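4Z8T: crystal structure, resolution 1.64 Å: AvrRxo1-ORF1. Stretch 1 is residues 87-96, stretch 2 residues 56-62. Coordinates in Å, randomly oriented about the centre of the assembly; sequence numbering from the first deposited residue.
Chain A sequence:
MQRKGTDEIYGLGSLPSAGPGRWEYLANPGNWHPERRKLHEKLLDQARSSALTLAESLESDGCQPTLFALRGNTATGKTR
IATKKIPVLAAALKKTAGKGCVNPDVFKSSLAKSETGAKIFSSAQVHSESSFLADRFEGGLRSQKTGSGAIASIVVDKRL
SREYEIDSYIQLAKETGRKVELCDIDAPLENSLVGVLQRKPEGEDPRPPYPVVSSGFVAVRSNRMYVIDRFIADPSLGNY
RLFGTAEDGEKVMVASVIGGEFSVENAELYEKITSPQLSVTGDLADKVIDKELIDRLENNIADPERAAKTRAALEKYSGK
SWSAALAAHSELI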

ATOM      1  N   PRO A  87      12.602 -24.792 -19.943  1.00 16.85           N
ATOM      2  CA  PRO A  87      13.616 -25.840 -20.156  1.00 15.02           C
ATOM      3  C   PRO A  87      14.214 -25.915 -21.564  1.00 17.28           C
ATOM      4  O   PRO A  87      15.416 -26.179 -21.684  1.00 17.60           O
ATOM      5  CB  PRO A  87      12.860 -27.143 -19.852  1.00 17.66           C
ATOM      6  CG  PRO A  87      11.746 -26.742 -18.955  1.00 20.05           C
ATOM      7  CD  PRO A  87      11.354 -25.337 -19.371  1.00 17.76           C
ATOM      8  N   VAL A  88      13.415 -25.732 -22.616  1.00 15.17           N
ATOM      9  CA  VAL A  88      13.972 -25.824 -23.966  1.00 15.95           C
ATOM     10  C   VAL A  88      14.974 -24.699 -24.225  1.00 16.58           C
ATOM     11  O   VAL A  88      15.993 -24.901 -24.881  1.00 16.48           O
ATOM     12  CB  VAL A  88      12.866 -25.932 -25.058  1.00 17.64           C
ATOM     13  CG1 VAL A  88      12.228 -24.567 -25.384  1.00 17.16           C
ATOM     14  CG2 VAL A  88      13.405 -26.587 -26.318  1.00 17.48           C
ATOM     15  N   LEU A  89      14.704 -23.524 -23.665  1.00 15.82           N
ATOM     16  CA  LEU A  89      15.570 -22.379 -23.882  1.00 15.37           C
ATOM     17  C   LEU A  89      16.804 -22.516 -22.997  1.00 17.42           C
ATOM     18  O   LEU A  89      17.912 -22.160 -23.412  1.00 18.75           O
ATOM     19  CB  LEU A  89      14.822 -21.081 -23.608  1.00 18.59           C
ATOM     20  CG  LEU A  89      15.672 -19.820 -23.703  1.00 19.15           C
ATOM     21  CD1 LEU A  89      16.268 -19.693 -25.099  1.00 20.28           C
ATOM     22  CD2 LEU A  89      14.801 -18.611 -23.358  1.00 20.38           C
ATOM     23  N   ALA A  90      16.609 -23.057 -21.794  1.00 16.54           N
ATOM     24  CA  ALA A  90      17.740 -23.316 -20.904  1.00 17.68           C
ATOM     25  C   ALA A  90      18.761 -24.211 -21.582  1.00 20.03           C
ATOM     26  O   ALA A  90      19.970 -23.973 -21.474  1.00 20.89           O
ATOM     27  CB  ALA A  90      17.280 -23.938 -19.605  1.00 18.90           C
ATOM     28  N   ALA A  91      18.281 -25.239 -22.280  1.00 19.65           N
ATOM     29  CA  ALA A  91      19.164 -26.156 -22.988  1.00 17.86           C
ATOM     30  C   ALA A  91      19.942 -25.431 -24.079  1.00 21.49           C
ATOM     31  O   ALA A  91      21.123 -25.712 -24.320  1.00 22.40           O
ATOM     32  CB  ALA A  91      18.341 -27.305 -23.590  1.00 19.62           C
ATOM     33  N   ALA A  92      19.270 -24.517 -24.771  1.00 17.44           N
ATOM     34  CA  ALA A  92      19.912 -23.748 -25.821  1.00 18.52           C
ATOM     35  C   ALA A  92      20.940 -22.759 -25.277  1.00 20.72           C
ATOM     36  O   ALA A  92      22.048 -22.653 -25.806  1.00 21.29           O
ATOM     37  CB  ALA A  92      18.862 -23.022 -26.648  1.00 20.04           C
ATOM     38  N   LEU A  93      20.565 -22.014 -24.244  1.00 19.26           N
ATOM     39  CA  LEU A  93      21.464 -21.015 -23.670  1.00 20.69           C
ATOM     40  C   LEU A  93      22.714 -21.662 -23.086  1.00 23.47           C
ATOM     41  O   LEU A  93      23.773 -21.035 -23.017  1.00 24.21           O
ATOM     42  CB  LEU A  93      20.745 -20.207 -22.596  1.00 20.90           C
ATOM     43  CG  LEU A  93      19.675 -19.241 -23.113  1.00 20.27           C
ATOM     44  CD1 LEU A  93      18.809 -18.707 -21.967  1.00 21.44           C
ATOM     45  CD2 LEU A  93      20.321 -18.095 -23.889  1.00 22.85           C
ATOM     46  N   LYS A  94      22.598 -22.910 -22.665  1.00 20.98           N
ATOM     47  CA  LYS A  94      23.769 -23.618 -22.157  1.00 24.33           C
ATOM     48  C   LYS A  94      24.830 -23.713 -23.252  1.00 27.54           C
ATOM     49  O   LYS A  94      26.026 -23.560 -22.988  1.00 31.49           O
ATOM     50  CB  LYS A  94      23.373 -25.005 -21.661  1.00 26.56           C
ATOM     51  CG  LYS A  94      24.404 -25.671 -20.773  1.00 35.71           C
ATOM     52  CD  LYS A  94      23.939 -27.062 -20.385  1.00 36.94           C
ATOM     53  CE  LYS A  94      24.922 -27.723 -19.433  1.00 42.92           C
ATOM     54  NZ  LYS A  94      24.482 -29.099 -19.089  1.00 44.87           N
ATOM     55  N   LYS A  95      24.387 -23.919 -24.488  1.00 23.48           N
ATOM     56  CA  LYS A  95      25.300 -24.115 -25.616  1.00 25.17           C
ATOM     57  C   LYS A  95      26.032 -22.840 -26.029  1.00 27.97           C
ATOM     58  O   LYS A  95      27.068 -22.899 -26.687  1.00 30.85           O
ATOM     59  CB  LYS A  95      24.546 -24.714 -26.809  1.00 24.36           C
ATOM     60  CG  LYS A  95      24.000 -26.103 -26.531  1.00 27.67           C
ATOM     61  CD  LYS A  95      23.161 -26.622 -27.702  1.00 28.78           C
ATOM     62  CE  LYS A  95      22.505 -27.957 -27.354  1.00 29.94           C
ATOM     63  NZ  LYS A  95      21.330 -28.304 -28.223  1.00 33.32           N
ATOM     64  N   THR A  96      25.501 -21.686 -25.627  1.00 24.09           N
ATOM     65  CA  THR A  96      26.076 -20.401 -26.010  1.00 25.40           C
ATOM     66  C   THR A  96      26.599 -19.633 -24.804  1.00 26.56           C
ATOM     67  O   THR A  96      26.966 -18.461 -24.924  1.00 29.32           O
ATOM     68  CB  THR A  96      25.042 -19.498 -26.711  1.00 23.87           C
ATOM     69  OG1 THR A  96      23.972 -19.214 -25.802  1.00 22.78           O
ATOM     70  CG2 THR A  96      24.488 -20.172 -27.959  1.00 26.48           C
TER
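Stretch 2, residues 56-62: ESLESDG

Stretch 2 lies on stretch 1 as the last turns of one helix packed across the helix of residues 87-95, with small residues at the crossing, a leucine filling the apolar side, and a serine tied to both a lysine and a bridging water.

Residues 56-60 form the end of a helix that begins earlier in the chain, and they run against the helix of residues 87-95 at 141° between N-to-C directions, closer to antiparallel than to parallel. The axes approach to 8.9 Å. At the tightest register the CA atoms of Ala92 and Ser57 are 5.4 Å apart, a spacing that fits two short side chains pointing at each other's helix: Ala92 CB comes within 3.7 Å of Ser57 OG.

Leu58 supplies the apolar part. Its CA-to-CB bond points sideways, but with chi1 m and chi2 t the end of the side chain comes nearer, placing CD2 3.9 Å from Val88 CG1 and 3.6 Å from Val88 O, while CG sits 4.0 Å from Ala92 CB. Leu89, whose CA-to-CB bond points away, comes nearest at its CA, 4.0 Å from Leu58 CD2.

The polar part centres on Ser57. Lys95, extended beyond an m chi1, donates from NZ to Ser57 OG at 2.7 Å. The same hydroxyl donates to water 1, with 2.7 Å between Ser57 OG and the water oxygen; that water in turn donates to Asp61 OD2 at 2.7 Å and to Val88 O at 2.9 Å, so one water joins two side chains of stretch 2 to a backbone carbonyl of stretch 1.

Asp61, the first residue to leave helical phi/psi, still points toward stretch 1, its CB 3.6 Å from Val88 CG2. Gly62 follows at positive phi, a conformation that favours glycine, and makes no contact with stretch 1.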

ATOM      1  N   GLU A  56      19.257 -23.284 -33.779  1.00 20.44           N
ATOM      2  CA  GLU A  56      19.393 -24.673 -34.201  1.00 19.76           C
ATOM      3  C   GLU A  56      19.139 -25.616 -33.036  1.00 19.77           C
ATOM      4  O   GLU A  56      18.550 -26.684 -33.223  1.00 21.18           O
ATOM      5  CB  GLU A  56      20.777 -24.939 -34.802  1.00 21.26           C
ATOM      6  CG  GLU A  56      21.067 -24.221 -36.116  1.00 25.26           C
ATOM      7  CD  GLU A  56      20.309 -24.780 -37.311  1.00 26.20           C
ATOM      8  OE1 GLU A  56      19.572 -25.779 -37.171  1.00 31.03           O
ATOM      9  OE2 GLU A  56      20.459 -24.211 -38.417  1.00 29.04           O
ATOM     10  N   SER A  57      19.571 -25.233 -31.831  1.00 20.23           N
ATOM     11  CA  SER A  57      19.264 -26.032 -30.639  1.00 19.87           C
ATOM     12  C   SER A  57      17.772 -26.147 -30.406  1.00 18.69           C
ATOM     13  O   SER A  57      17.255 -27.251 -30.211  1.00 19.66           O
ATOM     14  CB  SER A  57      19.940 -25.459 -29.386  1.00 18.11           C
ATOM     15  OG  SER A  57      19.624 -26.227 -28.227  1.00 20.50           O
ATOM     16  N   LEU A  58      17.086 -25.004 -30.421  1.00 17.30           N
ATOM     17  CA  LEU A  58      15.644 -24.976 -30.203  1.00 18.13           C
ATOM     18  C   LEU A  58      14.897 -25.811 -31.243  1.00 17.01           C
ATOM     19  O   LEU A  58      13.982 -26.553 -30.896  1.00 19.72           O
ATOM     20  CB  LEU A  58      15.145 -23.530 -30.222  1.00 17.26           C
ATOM     21  CG  LEU A  58      15.649 -22.706 -29.035  1.00 18.21           C
ATOM     22  CD1 LEU A  58      15.510 -21.203 -29.302  1.00 17.21           C
ATOM     23  CD2 LEU A  58      14.895 -23.085 -27.751  1.00 15.84           C
ATOM     24  N   GLU A  59      15.292 -25.705 -32.509  1.00 18.53           N
ATOM     25  CA  GLU A  59      14.586 -26.448 -33.560  1.00 19.44           C
ATOM     26  C   GLU A  59      14.800 -27.953 -33.421  1.00 21.10           C
ATOM     27  O   GLU A  59      13.868 -28.752 -33.593  1.00 20.84           O
ATOM     28  CB  GLU A  59      15.021 -25.976 -34.949  1.00 19.73           C
ATOM     29  CG  GLU A  59      14.328 -26.733 -36.079  1.00 24.36           C
ATOM     30  CD  GLU A  59      14.756 -26.233 -37.426  1.00 29.29           C
ATOM     31  OE1 GLU A  59      14.669 -25.008 -37.647  1.00 27.25           O
ATOM     32  OE2 GLU A  59      15.185 -27.062 -38.260  1.00 31.44           O
ATOM     33  N   SER A  60      16.029 -28.333 -33.103  1.00 19.39           N
ATOM     34  CA  SER A  60      16.375 -29.730 -32.890  1.00 22.33           C
ATOM     35  C   SER A  60      15.572 -30.311 -31.736  1.00 21.99           C
ATOM     36  O   SER A  60      15.270 -31.507 -31.712  1.00 21.58           O
ATOM     37  CB  SER A  60      17.863 -29.850 -32.596  1.00 22.89           C
ATOM     38  OG  SER A  60      18.228 -31.202 -32.406  1.00 27.98           O
ATOM     39  N   ASP A  61      15.222 -29.465 -30.772  1.00 17.78           N
ATOM     40  CA  ASP A  61      14.443 -29.929 -29.630  1.00 18.79           C
ATOM     41  C   ASP A  61      12.945 -29.791 -29.895  1.00 19.91           C
ATOM     42  O   ASP A  61      12.136 -29.893 -28.978  1.00 21.29           O
ATOM     43  CB  ASP A  61      14.846 -29.180 -28.349  1.00 19.81           C
ATOM     44  CG  ASP A  61      16.151 -29.686 -27.755  1.00 23.88           C
ATOM     45  OD1 ASP A  61      16.556 -30.832 -28.049  1.00 22.53           O
ATOM     46  OD2 ASP A  61      16.775 -28.934 -26.971  1.00 20.58           O
ATOM     47  N   GLY A  62      12.585 -29.561 -31.157  1.00 19.27           N
ATOM     48  CA  GLY A  62      11.195 -29.618 -31.588  1.00 21.63           C
ATOM     49  C   GLY A  62      10.368 -28.358 -31.422  1.00 24.21           C
ATOM     50  O   GLY A  62       9.138 -28.391 -31.545  1.00 23.74           O
TER
HETATM   51  O   HOH W   1      17.161 -26.221 -27.141  1.00 17.96           O